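Local coordinates for nudix hydrolase DR_0079 (Deinococcus radiodurans, PDB 2O5F), which hydrolyses nucleoside di- and triphosphates to monophosphates with magnesium as cofactor, with a marked preference for CDP and CTP, at residues 114-119 against 160-165. Sequence-based numbering, arbitrary orientation.
Sequences SFMCVY and AELVRR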
loop_
_atom_site.group_PDB
_atom_site.type_symbol
_atom_site.label_atom_id
_atom_site.label_comp_id
_atom_site.label_asym_id
_atom_site.label_seq_id
_atom_site.Cartn_x
_atom_site.Cartn_y
_atom_site.Cartn_z
ATOM N N SER A 114 2.282 7.944 6.437
ATOM C CA SER A 114 1.526 7.505 7.606
ATOM C C SER A 114 2.148 6.290 8.266
ATOM O O SER A 114 3.114 5.720 7.767
ATOM C CB SER A 114 0.103 7.101 7.197
ATOM O OG SER A 114 -0.529 8.078 6.410
ATOM N N PHE A 115 1.568 5.893 9.395
ATOM C CA PHE A 115 2.002 4.697 10.083
ATOM C C PHE A 115 1.519 3.593 9.165
ATOM O O PHE A 115 0.455 3.706 8.552
ATOM C CB PHE A 115 1.335 4.609 11.452
ATOM C CG PHE A 115 2.071 5.370 12.510
ATOM C CD1 PHE A 115 3.186 4.813 13.125
ATOM C CD2 PHE A 115 1.681 6.655 12.863
ATOM C CE1 PHE A 115 3.906 5.525 14.079
ATOM C CE2 PHE A 115 2.398 7.376 13.818
ATOM C CZ PHE A 115 3.515 6.803 14.427
ATOM N N MET A 116 2.289 2.525 9.043
ATOM C CA MET A 116 1.865 1.484 8.140
ATOM C C MET A 116 2.512 0.137 8.321
ATOM O O MET A 116 3.590 -0.003 8.902
ATOM C CB MET A 116 2.126 1.926 6.699
ATOM C CG MET A 116 3.595 2.203 6.398
ATOM S SD MET A 116 3.873 2.628 4.659
ATOM C CE MET A 116 3.308 4.320 4.589
ATOM N N CYS A 117 1.809 -0.860 7.814
ATOM C CA CYS A 117 2.322 -2.202 7.793
ATOM C C CYS A 117 2.350 -2.475 6.298
ATOM O O CYS A 117 1.385 -2.167 5.583
ATOM C CB CYS A 117 1.389 -3.191 8.480
ATOM S SG CYS A 117 2.107 -4.843 8.561
ATOM N N VAL A 118 3.468 -3.020 5.835
ATOM C CA VAL A 118 3.650 -3.356 4.430
ATOM C C VAL A 118 3.671 -4.879 4.373
ATOM O O VAL A 118 4.345 -5.529 5.171
ATOM C CB VAL A 118 4.988 -2.804 3.883
ATOM C CG1 VAL A 118 5.049 -2.970 2.367
ATOM C CG2 VAL A 118 5.141 -1.339 4.265
ATOM N N TYR A 119 2.911 -5.437 3.441
ATOM C CA TYR A 119 2.815 -6.882 3.282
ATOM C C TYR A 119 3.331 -7.316 1.927
ATOM O O TYR A 119 3.457 -6.508 1.010
ATOM C CB TYR A 119 1.355 -7.313 3.377
ATOM C CG TYR A 119 0.688 -6.956 4.671
ATOM C CD1 TYR A 119 0.829 -7.769 5.798
ATOM C CD2 TYR A 119 -0.091 -5.801 4.778
ATOM C CE1 TYR A 119 0.207 -7.443 6.994
ATOM C CE2 TYR A 119 -0.714 -5.469 5.972
ATOM C CZ TYR A 119 -0.562 -6.292 7.072
ATOM O OH TYR A 119 -1.190 -5.965 8.254
ATOM N N ALA A 160 8.371 4.796 -4.293
ATOM C CA ALA A 160 9.813 4.632 -4.407
ATOM C C ALA A 160 10.461 4.262 -3.072
ATOM O O ALA A 160 11.240 3.306 -3.004
ATOM C CB ALA A 160 10.455 5.898 -4.967
ATOM N N GLU A 161 10.142 5.009 -2.016
ATOM C CA GLU A 161 10.715 4.744 -0.695
ATOM C C GLU A 161 10.335 3.354 -0.170
ATOM O O GLU A 161 11.164 2.670 0.435
ATOM C CB GLU A 161 10.289 5.835 0.307
ATOM C CG GLU A 161 10.759 5.588 1.752
ATOM C CD GLU A 161 10.644 6.824 2.657
ATOM O OE1 GLU A 161 9.915 7.772 2.311
ATOM O OE2 GLU A 161 11.279 6.843 3.730
ATOM N N LEU A 162 9.092 2.932 -0.398
ATOM C CA LEU A 162 8.669 1.606 0.060
ATOM C C LEU A 162 9.450 0.502 -0.644
ATOM O O LEU A 162 9.841 -0.499 -0.023
ATOM C CB LEU A 162 7.174 1.390 -0.184
ATOM C CG LEU A 162 6.234 2.089 0.800
ATOM C CD1 LEU A 162 4.786 1.807 0.406
ATOM C CD2 LEU A 162 6.505 1.564 2.224
ATOM N N VAL A 163 9.674 0.679 -1.942
ATOM C CA VAL A 163 10.416 -0.312 -2.715
ATOM C C VAL A 163 11.862 -0.386 -2.235
ATOM O O VAL A 163 12.410 -1.477 -2.050
ATOM C CB VAL A 163 10.397 0.017 -4.222
ATOM C CG1 VAL A 163 11.369 -0.891 -4.979
ATOM C CG2 VAL A 163 8.992 -0.159 -4.763
ATOM N N ARG A 164 12.480 0.773 -2.028
ATOM C CA ARG A 164 13.858 0.805 -1.562
ATOM C C ARG A 164 14.005 0.259 -0.141
ATOM O O ARG A 164 14.933 -0.501 0.143
ATOM C CB ARG A 164 14.422 2.230 -1.630
ATOM C CG ARG A 164 14.699 2.713 -3.045
ATOM C CD ARG A 164 15.587 3.945 -3.051
ATOM N NE ARG A 164 16.188 4.156 -4.367
ATOM C CZ ARG A 164 15.629 4.858 -5.345
ATOM N NH1 ARG A 164 14.450 5.436 -5.162
ATOM N NH2 ARG A 164 16.244 4.969 -6.514
ATOM N N ARG A 165 13.098 0.625 0.755
ATOM C CA ARG A 165 13.199 0.143 2.130
ATOM C C ARG A 165 12.836 -1.330 2.284
ATOM O O ARG A 165 13.405 -2.025 3.127
ATOM C CB ARG A 165 12.320 0.980 3.064
ATOM C CG ARG A 165 12.859 2.372 3.354
ATOM C CD ARG A 165 11.891 3.150 4.225
ATOM N NE ARG A 165 12.380 4.488 4.558
ATOM C CZ ARG A 165 13.328 4.745 5.453
ATOM N NH1 ARG A 165 13.902 3.755 6.119
ATOM N NH2 ARG A 165 13.702 5.998 5.684
#
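Leu162 reaches from the helix to the strand and meets Met116 and Val118 through a single methyl, CD2. Just before it in the helix, Glu161 has both carboxylate oxygens engaged: OE1 is hydrogen-bonded to Thr111 OG1, and OE2 takes the side chain of Arg165 one turn further on. Together these bonds hold the carboxylate. Leu162 follows with CG beside its backbone N and opposite the carbonyl carbon (chi1 -77°), and CD2 comes within 3.7 Å of Met116 SD and 3.8 Å of Val118 CG2. The strand brings these two residues to the same face because they alternate with Cys117, whose side chain points to the other side. The thioether of Met116 bends at its last torsion (chi3 77°), and its sulfur, rather than its terminal methyl CE, makes the closest approach to the leucine. Met116 and Val118 each meet Leu162 at a slant, and the contact is purely apolar, small and buried: 112 Å² in all, with 8.3 Å between the CA atoms of Val118 and Leu162. Arg165 closes the salt bridge along the helix surface: its NE donates to Glu161 OE2 at 2.7 Å, on the carboxylate's anti lone pair and nearly in the guanidinium plane, and NH2 adds a weak bond to the same OE2. Phe105 of strand 98-105 touches Met116, Val118, Leu162 and Arg165, while Asn38 of strand 35-42 meets Met116 and Leu162. Helix 159-166 thus lies over part of one face of the mixed sheet of the Nudix fold, Leu162 directed at strands 35-42, 115-122 and 98-105, while Val163 packs on Pro142 and Leu145 of the neighbouring helix 142-151; Tyr119, on the other face, stacks on Phe82 of the Nudix-box helix 78-90.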